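Local coordinates for VAPBC49 (Mycobacterium tuberculosis, PDB 5AF3), which is possibly the antitoxin of a type II toxin-antitoxin pair, with VapC45 as its cognate toxin, and probably binds DNA, at residues S165-D168 against A172-I175; I175-P178 against N184-L187; P189-G192 against P196-D199; T217-A222 against V227-L232. All coordinates share one frame; numbering follows the deposited sequence.

Contact 1 (S165-D168 against A172-I175)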
ATOM      1  N   SER A 165       0.211  13.517  15.969  1.00 20.68           N
ATOM      2  CA  SER A 165      -0.446  14.508  16.844  1.00 24.17           C
ATOM      3  C   SER A 165       0.031  14.256  18.258  1.00 19.06           C
ATOM      4  O   SER A 165       0.348  13.124  18.602  1.00 24.17           O
ATOM      5  CB  SER A 165      -1.981  14.329  16.777  1.00 24.13           C
ATOM      6  OG  SER A 165      -2.445  14.753  15.520  1.00 27.11           O
ATOM      7  N   PHE A 166       0.035  15.299  19.105  1.00 24.53           N
ATOM      8  CA  PHE A 166       0.630  15.141  20.448  1.00 24.72           C
ATOM      9  C   PHE A 166      -0.327  15.416  21.628  1.00 26.46           C
ATOM     10  O   PHE A 166      -1.205  16.250  21.494  1.00 24.63           O
ATOM     11  CB  PHE A 166       1.898  15.996  20.537  1.00 25.47           C
ATOM     12  CG  PHE A 166       2.900  15.644  19.455  1.00 20.68           C
ATOM     13  CD1 PHE A 166       3.734  14.542  19.614  1.00 19.27           C
ATOM     14  CD2 PHE A 166       2.908  16.340  18.252  1.00 22.42           C
ATOM     15  CE1 PHE A 166       4.617  14.164  18.583  1.00 19.49           C
ATOM     16  CE2 PHE A 166       3.801  15.982  17.224  1.00 22.51           C
ATOM     17  CZ  PHE A 166       4.635  14.875  17.401  1.00 17.68           C
ATOM     18  N   ALA A 167      -0.133  14.690  22.733  1.00 27.75           N
ATOM     19  CA  ALA A 167      -0.927  14.854  23.950  1.00 37.28           C
ATOM     20  C   ALA A 167      -0.345  15.970  24.816  1.00 42.68           C
ATOM     21  O   ALA A 167       0.567  16.696  24.367  1.00 43.23           O
ATOM     22  CB  ALA A 167      -1.010  13.534  24.730  1.00 35.45           C
ATOM     23  N   ASP A 168      -0.896  16.121  26.030  1.00 46.07           N
ATOM     24  CA  ASP A 168      -0.471  17.168  26.972  1.00 48.55           C
ATOM     25  C   ASP A 168       1.023  17.090  27.243  1.00 46.81           C
ATOM     26  O   ASP A 168       1.715  18.117  27.338  1.00 47.32           O
ATOM     27  CB  ASP A 168      -1.240  17.064  28.299  1.00 51.11           C
ATOM     28  CG  ASP A 168      -2.381  18.073  28.399  1.00 55.77           C
ATOM     29  OD1 ASP A 168      -2.641  18.787  27.395  1.00 56.05           O
ATOM     30  OD2 ASP A 168      -3.015  18.165  29.487  1.00 57.72           O
ATOM     31  N   ALA A 172       3.433  11.602  21.290  1.00 20.07           N
ATOM     32  CA  ALA A 172       2.405  11.181  20.340  1.00 15.89           C
ATOM     33  C   ALA A 172       1.098  10.646  20.997  1.00 15.92           C
ATOM     34  O   ALA A 172       1.117   9.794  21.877  1.00 21.78           O
ATOM     35  CB  ALA A 172       2.966  10.114  19.402  1.00 15.64           C
ATOM     36  N   SER A 173      -0.017  11.140  20.478  1.00 23.83           N
ATOM     37  CA  SER A 173      -1.317  10.644  20.879  1.00 22.51           C
ATOM     38  C   SER A 173      -2.125  10.118  19.674  1.00 24.43           C
ATOM     39  O   SER A 173      -3.169   9.468  19.854  1.00 20.74           O
ATOM     40  CB  SER A 173      -2.054  11.782  21.553  1.00 18.91           C
ATOM     41  OG  SER A 173      -2.197  12.862  20.649  1.00 22.30           O
ATOM     42  N   MET A 174      -1.648  10.382  18.453  1.00 23.81           N
ATOM     43  CA  MET A 174      -2.367   9.952  17.249  1.00 21.72           C
ATOM     44  C   MET A 174      -1.392  10.017  16.088  1.00 21.95           C
ATOM     45  O   MET A 174      -0.517  10.894  16.045  1.00 19.18           O
ATOM     46  CB  MET A 174      -3.563  10.887  16.944  1.00 21.31           C
ATOM     47  CG  MET A 174      -4.576  10.334  15.929  1.00 26.54           C
ATOM     48  SD  MET A 174      -6.184  11.199  15.915  1.00 25.50           S
ATOM     49  CE  MET A 174      -5.904  12.712  15.062  1.00 26.41           C
ATOM     50  N   ILE A 175      -1.560   9.110  15.141  1.00 20.33           N
ATOM     51  CA  ILE A 175      -0.726   9.084  13.927  1.00 18.77           C
ATOM     52  C   ILE A 175      -1.644   8.877  12.712  1.00 17.64           C
ATOM     53  O   ILE A 175      -2.364   7.887  12.662  1.00 18.57           O
ATOM     54  CB  ILE A 175       0.297   7.917  13.955  1.00 18.91           C
ATOM     55  CG1 ILE A 175       1.174   7.912  15.238  1.00 18.30           C
ATOM     56  CG2 ILE A 175       1.182   7.903  12.645  1.00 20.36           C
ATOM     57  CD1 ILE A 175       1.724   6.522  15.575  1.00 21.01           C
TER
HETATM   58  O   HOH W   1      -2.378  12.726  13.811  1.00 25.91           O
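The backbone carbonyl of Ser165 takes most of the polar traffic between 165-168 and 172-175. Ser165 O accepts from Ser173 N at 2.8 Å in a nearly straight bond (173°), and a weak second bond comes from Met174 N at 3.4 Å. Ser173 and Met174 thus both face Ser165, and the register slips by one residue: a classic beta bulge in an antiparallel hairpin. A third, weak donor is the hydroxyl of Ser173, whose OG stands 3.3 Å from Ser165 O. It gets there because chi1 of 60° sets OG between its own backbone N and carbonyl carbon, near Phe166 C. The CA of Ala172 adds a C-H···O contact to the same oxygen.

In the other direction, Ser165 N donates to Met174 O at 2.7 Å, almost linearly. That acceptor also receives a weak bond from a water, which is held more firmly by Ser165 OG at 2.7 Å.

Around these bonds the side chains pack lightly. Ser165 CB lies 3.8 Å from Met174 CB on one face of the sheet, whereas Phe166 brings the CD1 edge of its ring to 3.4 Å from Ala172 N. Ala172 O accepts from Arg12 NH1, and its backbone also bonds to Ala111. With three donors converging on Ser165 O, two of them weak, the hairpin is pinned at its bulge chiefly by main-chain bonds, with the serine hydroxyls in supplementary roles.

Contact 2 (I175-P178 against N184-L187)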
ATOM      1  N   ILE A 175      -1.560   9.110  15.141  1.00 20.33           N
ATOM      2  CA  ILE A 175      -0.726   9.084  13.927  1.00 18.77           C
ATOM      3  C   ILE A 175      -1.644   8.877  12.712  1.00 17.64           C
ATOM      4  O   ILE A 175      -2.364   7.887  12.662  1.00 18.57           O
ATOM      5  CB  ILE A 175       0.297   7.917  13.955  1.00 18.91           C
ATOM      6  CG1 ILE A 175       1.174   7.912  15.238  1.00 18.30           C
ATOM      7  CG2 ILE A 175       1.182   7.903  12.645  1.00 20.36           C
ATOM      8  CD1 ILE A 175       1.724   6.522  15.575  1.00 21.01           C
ATOM      9  N   ARG A 176      -1.586   9.799  11.764  1.00 16.02           N
ATOM     10  CA  ARG A 176      -2.316   9.690  10.515  1.00 18.41           C
ATOM     11  C   ARG A 176      -1.485   8.836   9.552  1.00 22.36           C
ATOM     12  O   ARG A 176      -0.272   9.081   9.401  1.00 20.90           O
ATOM     13  CB  ARG A 176      -2.540  11.056   9.924  1.00 19.54           C
ATOM     14  CG  ARG A 176      -3.214  11.033   8.544  1.00 19.86           C
ATOM     15  CD  ARG A 176      -3.529  12.408   8.054  1.00 23.12           C
ATOM     16  NE  ARG A 176      -4.128  12.339   6.719  1.00 24.53           N
ATOM     17  CZ  ARG A 176      -3.419  12.257   5.597  1.00 28.14           C
ATOM     18  NH1 ARG A 176      -2.089  12.232   5.662  1.00 22.05           N
ATOM     19  NH2 ARG A 176      -4.034  12.195   4.409  1.00 26.92           N
ATOM     20  N   LEU A 177      -2.135   7.868   8.909  1.00 18.88           N
ATOM     21  CA  LEU A 177      -1.431   6.903   8.001  1.00 21.03           C
ATOM     22  C   LEU A 177      -1.621   7.404   6.556  1.00 20.25           C
ATOM     23  O   LEU A 177      -2.729   7.340   6.009  1.00 20.42           O
ATOM     24  CB  LEU A 177      -1.935   5.465   8.231  1.00 22.31           C
ATOM     25  CG  LEU A 177      -1.870   4.954   9.677  1.00 23.08           C
ATOM     26  CD1 LEU A 177      -2.477   3.614   9.790  1.00 20.81           C
ATOM     27  CD2 LEU A 177      -0.412   4.910  10.206  1.00 22.17           C
ATOM     28  N   PRO A 178      -0.567   8.030   5.971  1.00 23.81           N
ATOM     29  CA  PRO A 178      -0.754   8.755   4.700  1.00 24.23           C
ATOM     30  C   PRO A 178      -1.030   7.824   3.518  1.00 19.81           C
ATOM     31  O   PRO A 178      -1.490   8.296   2.482  1.00 23.98           O
ATOM     32  CB  PRO A 178       0.567   9.527   4.514  1.00 24.61           C
ATOM     33  CG  PRO A 178       1.574   8.738   5.281  1.00 29.26           C
ATOM     34  CD  PRO A 178       0.822   8.129   6.464  1.00 25.36           C
ATOM     35  N   ASN A 184      -8.097  10.009   5.625  1.00 21.39           N
ATOM     36  CA  ASN A 184      -7.576  10.391   6.956  1.00 23.46           C
ATOM     37  C   ASN A 184      -7.727   9.315   8.015  1.00 22.09           C
ATOM     38  O   ASN A 184      -8.400   9.492   9.019  1.00 21.17           O
ATOM     39  CB  ASN A 184      -8.178  11.735   7.399  1.00 24.61           C
ATOM     40  CG  ASN A 184      -7.909  12.812   6.395  1.00 28.12           C
ATOM     41  OD1 ASN A 184      -6.786  12.947   5.923  1.00 26.93           O
ATOM     42  ND2 ASN A 184      -8.927  13.580   6.037  1.00 33.42           N
ATOM     43  N   VAL A 185      -7.080   8.182   7.762  1.00 18.97           N
ATOM     44  CA  VAL A 185      -7.092   7.057   8.662  1.00 18.08           C
ATOM     45  C   VAL A 185      -5.973   7.262   9.665  1.00 21.44           C
ATOM     46  O   VAL A 185      -4.830   7.618   9.289  1.00 18.32           O
ATOM     47  CB  VAL A 185      -6.952   5.730   7.895  1.00 18.84           C
ATOM     48  CG1 VAL A 185      -6.621   4.572   8.818  1.00 18.98           C
ATOM     49  CG2 VAL A 185      -8.275   5.500   7.079  1.00 17.03           C
ATOM     50  N   VAL A 186      -6.318   7.019  10.924  1.00 17.87           N
ATOM     51  CA  VAL A 186      -5.391   7.195  12.044  1.00 18.76           C
ATOM     52  C   VAL A 186      -5.257   5.995  12.944  1.00 16.47           C
ATOM     53  O   VAL A 186      -6.151   5.126  13.026  1.00 18.26           O
ATOM     54  CB  VAL A 186      -5.778   8.452  12.894  1.00 15.38           C
ATOM     55  CG1 VAL A 186      -5.707   9.686  12.075  1.00 17.88           C
ATOM     56  CG2 VAL A 186      -7.215   8.305  13.508  1.00 20.23           C
ATOM     57  N   LEU A 187      -4.122   5.933  13.642  1.00 17.09           N
ATOM     58  CA  LEU A 187      -3.967   5.107  14.811  1.00 17.80           C
ATOM     59  C   LEU A 187      -4.181   6.033  16.033  1.00 21.21           C
ATOM     60  O   LEU A 187      -3.533   7.070  16.150  1.00 19.93           O
ATOM     61  CB  LEU A 187      -2.576   4.500  14.868  1.00 20.76           C
ATOM     62  CG  LEU A 187      -2.187   3.656  13.652  1.00 21.21           C
ATOM     63  CD1 LEU A 187      -0.753   3.146  13.861  1.00 21.05           C
ATOM     64  CD2 LEU A 187      -3.192   2.502  13.487  1.00 17.73           C
TER
HETATM   65  O   HOH W   2      -4.954   8.805   5.831  1.00 21.74           O
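Ile175 and Leu187 form an antiparallel hydrogen-bonded pair, and main-chain bonds dominate the contact between 175-178 and 184-187. Ile175 N donates to Leu187 O at 3.0 Å, and Leu187 N returns a bond to Ile175 O. Further on, Leu177 N meets Val185 O at 2.7 Å, practically straight at 179°. Beside it a water bridges the same two residues, donating to Leu177 O and accepting from Val185 N.

One polar side-chain link crosses. Arg176, fully extended from CG to NE, presents NE to Asn184 OD1 at 2.8 Å, with the oxygen close to the guanidinium plane; NH2 adds a weak bond to the same atom. The two flat groups are turned 54° apart, and NH1 goes to Gln163, so the guanidinium has two polar partners, Asn184 and Gln163.

Apolar contacts lie on both faces. Leu177 CD1 sits 3.9 Å from Leu187 CG, the two leucines crossing at about a right angle; Leu187 and Ile175 also meet helix 72-86. On the face of Arg176 and Val186, a non-hydrogen-bonded pair, Val186 CG1 rests 3.7 Å from Arg176 CA. Regular pairing of this kind is that of a beta hairpin, here the middle two strands of a four-stranded antiparallel meander.

Contact 3 (P189-G192 against P196-D199)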
ATOM      1  N   PRO A 189      -5.189   5.474  20.286  1.00 21.65           N
ATOM      2  CA  PRO A 189      -5.503   4.480  21.315  1.00 25.38           C
ATOM      3  C   PRO A 189      -6.901   4.713  21.952  1.00 22.92           C
ATOM      4  O   PRO A 189      -7.409   3.845  22.672  1.00 25.68           O
ATOM      5  CB  PRO A 189      -4.379   4.683  22.351  1.00 27.73           C
ATOM      6  CG  PRO A 189      -4.002   6.107  22.194  1.00 28.54           C
ATOM      7  CD  PRO A 189      -4.088   6.365  20.710  1.00 25.28           C
ATOM      8  N   ARG A 190      -7.505   5.860  21.679  1.00 27.72           N
ATOM      9  CA  ARG A 190      -8.828   6.186  22.279  1.00 30.55           C
ATOM     10  C   ARG A 190     -10.002   5.650  21.449  1.00 31.28           C
ATOM     11  O   ARG A 190     -11.162   5.774  21.872  1.00 25.34           O
ATOM     12  CB  ARG A 190      -8.999   7.693  22.455  1.00 32.89           C
ATOM     13  CG  ARG A 190      -8.115   8.320  23.504  1.00 39.61           C
ATOM     14  CD  ARG A 190      -7.871   9.780  23.155  1.00 48.81           C
ATOM     15  NE  ARG A 190      -8.431  10.737  24.109  1.00 54.92           N
ATOM     16  CZ  ARG A 190      -9.683  11.197  24.076  1.00 60.36           C
ATOM     17  NH1 ARG A 190     -10.532  10.767  23.149  1.00 64.22           N
ATOM     18  NH2 ARG A 190     -10.100  12.074  24.981  1.00 62.12           N
ATOM     19  N   ARG A 191      -9.723   5.112  20.250  1.00 26.71           N
ATOM     20  CA  ARG A 191     -10.795   4.669  19.334  1.00 24.20           C
ATOM     21  C   ARG A 191     -10.413   3.407  18.580  1.00 26.74           C
ATOM     22  O   ARG A 191      -9.271   3.270  18.131  1.00 23.61           O
ATOM     23  CB  ARG A 191     -11.168   5.749  18.313  1.00 18.71           C
ATOM     24  CG  ARG A 191     -11.608   7.124  18.899  1.00 20.24           C
ATOM     25  CD  ARG A 191     -11.971   8.068  17.802  1.00 22.60           C
ATOM     26  NE  ARG A 191     -10.765   8.658  17.206  1.00 22.11           N
ATOM     27  CZ  ARG A 191     -10.734   9.437  16.124  1.00 22.06           C
ATOM     28  NH1 ARG A 191     -11.845   9.775  15.439  1.00 19.96           N
ATOM     29  NH2 ARG A 191      -9.556   9.917  15.731  1.00 23.75           N
ATOM     30  N   GLY A 192     -11.357   2.487  18.439  1.00 24.07           N
ATOM     31  CA  GLY A 192     -11.114   1.262  17.703  1.00 24.81           C
ATOM     32  C   GLY A 192     -10.008   0.389  18.293  1.00 27.18           C
ATOM     33  O   GLY A 192      -9.385  -0.373  17.570  1.00 27.62           O
ATOM     34  N   PRO A 196      -6.562   0.945  12.842  1.00 17.87           N
ATOM     35  CA  PRO A 196      -6.839   2.045  11.915  1.00 19.59           C
ATOM     36  C   PRO A 196      -8.341   2.476  11.895  1.00 17.50           C
ATOM     37  O   PRO A 196      -9.212   1.635  11.651  1.00 19.03           O
ATOM     38  CB  PRO A 196      -6.444   1.459  10.560  1.00 18.27           C
ATOM     39  CG  PRO A 196      -5.373   0.468  10.904  1.00 20.92           C
ATOM     40  CD  PRO A 196      -5.854  -0.174  12.180  1.00 20.03           C
ATOM     41  N   VAL A 197      -8.608   3.737  12.182  1.00 17.96           N
ATOM     42  CA  VAL A 197      -9.973   4.323  12.066  1.00 16.31           C
ATOM     43  C   VAL A 197      -9.988   5.511  11.168  1.00 21.42           C
ATOM     44  O   VAL A 197      -8.963   6.230  11.047  1.00 20.34           O
ATOM     45  CB  VAL A 197     -10.588   4.706  13.496  1.00 19.81           C
ATOM     46  CG1 VAL A 197     -10.727   3.499  14.394  1.00 21.95           C
ATOM     47  CG2 VAL A 197      -9.775   5.826  14.163  1.00 20.91           C
ATOM     48  N   PHE A 198     -11.137   5.728  10.510  1.00 16.79           N
ATOM     49  CA  PHE A 198     -11.420   6.969   9.843  1.00 18.77           C
ATOM     50  C   PHE A 198     -11.489   8.024  10.964  1.00 20.20           C
ATOM     51  O   PHE A 198     -12.321   7.927  11.863  1.00 18.85           O
ATOM     52  CB  PHE A 198     -12.760   6.873   9.103  1.00 20.01           C
ATOM     53  CG  PHE A 198     -12.742   5.921   7.926  1.00 17.19           C
ATOM     54  CD1 PHE A 198     -12.251   6.347   6.697  1.00 19.62           C
ATOM     55  CD2 PHE A 198     -13.274   4.633   8.045  1.00 17.31           C
ATOM     56  CE1 PHE A 198     -12.281   5.467   5.554  1.00 21.06           C
ATOM     57  CE2 PHE A 198     -13.276   3.739   6.949  1.00 19.01           C
ATOM     58  CZ  PHE A 198     -12.772   4.148   5.715  1.00 17.78           C
ATOM     59  N   ASP A 199     -10.570   8.996  10.932  1.00 19.39           N
ATOM     60  CA  ASP A 199     -10.533  10.058  11.970  1.00 17.72           C
ATOM     61  C   ASP A 199     -11.914  10.755  12.032  1.00 23.46           C
ATOM     62  O   ASP A 199     -12.379  11.152  13.105  1.00 22.78           O
ATOM     63  CB  ASP A 199      -9.454  11.078  11.607  1.00 20.85           C
ATOM     64  CG  ASP A 199      -9.215  12.121  12.704  1.00 24.32           C
ATOM     65  OD1 ASP A 199      -9.318  11.775  13.910  1.00 25.71           O
ATOM     66  OD2 ASP A 199      -8.860  13.254  12.315  1.00 25.05           O
TER
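Gly192 and Val197 have the closest CA atoms of the two segments, yet these stand 6.5 Å apart and no main-chain bond joins 189-192 to 196-199. The first lies in the loop connecting antiparallel strands 185-187 and 197-198. Gly192 turns through a positive phi (61°), and Val197 CG1 packs 4.0 Å from Gly192 CA.

Arg191 spans the gap, folding this connection back onto the end of the second strand. Its chain bends at chi3 (-80°), bringing the guanidinium over Val197 and end-on to Asp199. Arg191 NH2 forms a salt bridge with Asp199 OD1 at 2.6 Å, while Arg191 NH1 donates to the backbone Asp199 O at 2.8 Å. Both acceptors lie close to the guanidinium plane, although the carboxylate itself is turned 71° from that plane. Val197 CG2 covers one face, 4.2 Å above the guanidinium centre. Asp188 pairs with NE, so two carboxylates probably fix the rotation of the arginine and balance its charge.

Strand 197-198 pairs with strand 185-187, and Arg191 lies over the face carrying Val197, Val186 and Met174. Met174 also touches Asp199, while the CB of Phe198 points away from the loop and its ring packs on Val227, just ahead of helix 229-236.

Contact 4 (T217-A222 against V227-L232)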
ATOM      1  N   THR A 217     -23.120  -1.081  -2.286  1.00 19.32           N
ATOM      2  CA  THR A 217     -22.515  -0.041  -3.125  1.00 15.96           C
ATOM      3  C   THR A 217     -21.611   0.849  -2.259  1.00 18.07           C
ATOM      4  O   THR A 217     -21.772   0.913  -1.016  1.00 18.66           O
ATOM      5  CB  THR A 217     -23.584   0.837  -3.756  1.00 20.71           C
ATOM      6  OG1 THR A 217     -24.188   1.629  -2.720  1.00 19.83           O
ATOM      7  CG2 THR A 217     -24.637  -0.021  -4.420  1.00 19.73           C
ATOM      8  N   PHE A 218     -20.656   1.517  -2.894  1.00 18.71           N
ATOM      9  CA  PHE A 218     -19.820   2.496  -2.191  1.00 18.79           C
ATOM     10  C   PHE A 218     -20.678   3.576  -1.505  1.00 22.33           C
ATOM     11  O   PHE A 218     -20.398   3.971  -0.377  1.00 19.26           O
ATOM     12  CB  PHE A 218     -18.752   3.108  -3.110  1.00 20.25           C
ATOM     13  CG  PHE A 218     -17.580   2.203  -3.346  1.00 18.39           C
ATOM     14  CD1 PHE A 218     -16.501   2.179  -2.446  1.00 21.24           C
ATOM     15  CD2 PHE A 218     -17.546   1.365  -4.458  1.00 20.14           C
ATOM     16  CE1 PHE A 218     -15.389   1.320  -2.664  1.00 20.25           C
ATOM     17  CE2 PHE A 218     -16.465   0.484  -4.664  1.00 17.37           C
ATOM     18  CZ  PHE A 218     -15.379   0.483  -3.788  1.00 17.62           C
ATOM     19  N   GLN A 219     -21.741   4.028  -2.171  1.00 19.91           N
ATOM     20  CA  GLN A 219     -22.606   5.077  -1.589  1.00 23.07           C
ATOM     21  C   GLN A 219     -23.307   4.591  -0.307  1.00 18.39           C
ATOM     22  O   GLN A 219     -23.354   5.331   0.709  1.00 23.55           O
ATOM     23  CB  GLN A 219     -23.654   5.590  -2.622  1.00 22.87           C
ATOM     24  CG  GLN A 219     -24.456   6.804  -2.126  1.00 27.23           C
ATOM     25  CD  GLN A 219     -23.573   8.009  -1.851  1.00 29.57           C
ATOM     26  OE1 GLN A 219     -23.454   8.470  -0.697  1.00 36.66           O
ATOM     27  NE2 GLN A 219     -22.930   8.526  -2.895  1.00 27.59           N
ATOM     28  N   ALA A 220     -23.834   3.373  -0.362  1.00 16.81           N
ATOM     29  CA  ALA A 220     -24.561   2.773   0.766  1.00 21.71           C
ATOM     30  C   ALA A 220     -23.622   2.598   1.949  1.00 22.58           C
ATOM     31  O   ALA A 220     -23.947   2.957   3.078  1.00 20.22           O
ATOM     32  CB  ALA A 220     -25.153   1.447   0.390  1.00 22.32           C
ATOM     33  N   VAL A 221     -22.447   2.040   1.685  1.00 18.57           N
ATOM     34  CA  VAL A 221     -21.462   1.866   2.779  1.00 17.42           C
ATOM     35  C   VAL A 221     -21.009   3.222   3.335  1.00 18.05           C
ATOM     36  O   VAL A 221     -20.958   3.408   4.557  1.00 21.30           O
ATOM     37  CB  VAL A 221     -20.271   0.985   2.320  1.00 18.85           C
ATOM     38  CG1 VAL A 221     -19.187   0.895   3.424  1.00 19.46           C
ATOM     39  CG2 VAL A 221     -20.796  -0.437   1.980  1.00 12.29           C
ATOM     40  N   ALA A 222     -20.734   4.183   2.452  1.00 20.98           N
ATOM     41  CA  ALA A 222     -20.252   5.504   2.889  1.00 26.46           C
ATOM     42  C   ALA A 222     -21.254   6.171   3.823  1.00 27.73           C
ATOM     43  O   ALA A 222     -20.884   6.671   4.888  1.00 31.43           O
ATOM     44  CB  ALA A 222     -19.948   6.391   1.697  1.00 25.68           C
ATOM     45  N   VAL A 227     -18.584   8.205   6.120  1.00 17.78           N
ATOM     46  CA  VAL A 227     -17.445   8.642   5.316  1.00 21.36           C
ATOM     47  C   VAL A 227     -18.013   8.920   3.941  1.00 24.84           C
ATOM     48  O   VAL A 227     -19.225   8.804   3.724  1.00 26.14           O
ATOM     49  CB  VAL A 227     -16.323   7.548   5.213  1.00 22.85           C
ATOM     50  CG1 VAL A 227     -15.565   7.441   6.504  1.00 24.94           C
ATOM     51  CG2 VAL A 227     -16.896   6.207   4.838  1.00 23.02           C
ATOM     52  N   THR A 228     -17.134   9.276   3.011  1.00 24.80           N
ATOM     53  CA  THR A 228     -17.534   9.547   1.657  1.00 27.13           C
ATOM     54  C   THR A 228     -17.145   8.341   0.780  1.00 25.87           C
ATOM     55  O   THR A 228     -16.299   7.542   1.207  1.00 23.71           O
ATOM     56  CB  THR A 228     -16.877  10.877   1.228  1.00 29.01           C
ATOM     57  OG1 THR A 228     -17.653  11.507   0.206  1.00 40.63           O
ATOM     58  CG2 THR A 228     -15.521  10.635   0.747  1.00 17.23           C
ATOM     59  N   PRO A 229     -17.794   8.152  -0.409  1.00 24.27           N
ATOM     60  CA  PRO A 229     -17.346   7.101  -1.339  1.00 25.89           C
ATOM     61  C   PRO A 229     -15.889   7.220  -1.752  1.00 21.45           C
ATOM     62  O   PRO A 229     -15.185   6.196  -1.811  1.00 20.01           O
ATOM     63  CB  PRO A 229     -18.296   7.265  -2.546  1.00 27.77           C
ATOM     64  CG  PRO A 229     -19.534   7.811  -1.946  1.00 28.13           C
ATOM     65  CD  PRO A 229     -19.029   8.804  -0.911  1.00 29.09           C
ATOM     66  N   ASP A 230     -15.424   8.441  -2.019  1.00 23.74           N
ATOM     67  CA  ASP A 230     -14.008   8.650  -2.363  1.00 26.33           C
ATOM     68  C   ASP A 230     -13.067   8.210  -1.241  1.00 22.92           C
ATOM     69  O   ASP A 230     -12.038   7.576  -1.495  1.00 22.36           O
ATOM     70  CB  ASP A 230     -13.748  10.102  -2.734  1.00 28.48           C
ATOM     71  CG  ASP A 230     -14.172  10.421  -4.171  1.00 32.36           C
ATOM     72  OD1 ASP A 230     -14.510   9.484  -4.937  1.00 35.06           O
ATOM     73  OD2 ASP A 230     -14.161  11.612  -4.525  1.00 33.72           O
ATOM     74  N   GLN A 231     -13.428   8.542  -0.010  1.00 24.11           N
ATOM     75  CA  GLN A 231     -12.689   8.077   1.168  1.00 21.60           C
ATOM     76  C   GLN A 231     -12.673   6.552   1.288  1.00 21.93           C
ATOM     77  O   GLN A 231     -11.636   5.961   1.653  1.00 22.39           O
ATOM     78  CB  GLN A 231     -13.257   8.693   2.443  1.00 21.28           C
ATOM     79  CG  GLN A 231     -12.895  10.157   2.612  1.00 21.42           C
ATOM     80  CD  GLN A 231     -13.546  10.758   3.817  1.00 26.70           C
ATOM     81  OE1 GLN A 231     -14.694  10.416   4.165  1.00 24.24           O
ATOM     82  NE2 GLN A 231     -12.827  11.659   4.480  1.00 27.71           N
ATOM     83  N   LEU A 232     -13.796   5.905   0.983  1.00 19.43           N
ATOM     84  CA  LEU A 232     -13.822   4.443   0.990  1.00 21.41           C
ATOM     85  C   LEU A 232     -12.866   3.863  -0.045  1.00 21.63           C
ATOM     86  O   LEU A 232     -12.182   2.889   0.246  1.00 20.11           O
ATOM     87  CB  LEU A 232     -15.213   3.883   0.709  1.00 22.14           C
ATOM     88  CG  LEU A 232     -16.235   3.775   1.799  1.00 21.74           C
ATOM     89  CD1 LEU A 232     -17.521   3.180   1.187  1.00 20.62           C
ATOM     90  CD2 LEU A 232     -15.722   2.957   3.049  1.00 22.56           C
TER
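Leu232 reaches from helix 229-236 into the side of helix 218-225. Leu232 CB meets the edge of the Phe218 ring, lying in the ring plane 3.8 Å from Phe218 CD1. With chi1 at -82°, CG leans back beside the backbone N, and the two methyls fork, CD1 running on to the other helix and CD2 turning across. Leu232 CD1 goes deepest: it sits 3.4 Å from Phe218 O and close to Ala222 N, and so lies against the main chain. The same Leu232 CD1 is 3.6 Å from Val221 CG1. Leu232 CD2 touches Val221 CG1 at 4.0 Å, the valine crossing the leucine at about a right angle.

Two short helices joined by a tight turn in this way, within the DUF433 range, are consistent with the helix-turn-helix class to which that family is assigned. Across the turn, Val227 N donates to Ala222 O at 3.0 Å. Ala222 CB fits against the start of the second helix, 3.7 Å from Pro229 CD. Each helix start has its own polar bond: Thr217 OG1 caps the first by accepting from Ala220 N, and Gln231 OE1 accepts from Thr228 N. Phe218 also makes a cation-pi contact with Arg233, and its backbone N donates to Glu155 of the second subunit.

Contacts 1, 2 and 3 follow one another along the chain and share one antiparallel sheet, ordered 164-166, 172-176, 185-187, 197-198. Contacts 1 and 2 pair the first three strands and share Ile175, their centres about 12 Å apart; contact 3 sets a loop against the fourth strand, which pairs with the third. The centres of contacts 2 and 3 are about 9 Å apart, joined by probable backbone bonds, Val186 N to Val197 O and Asp199 N to Asn184 O. Contact 4 comes last, in the helices, its centre about 18 Å from those of contacts 2 and 3 and about 28 Å from that of contact 1. Phe198, packing on Val227 and Leu232, ties the sheet to this C-terminal helical pair, which itself reaches the second subunit.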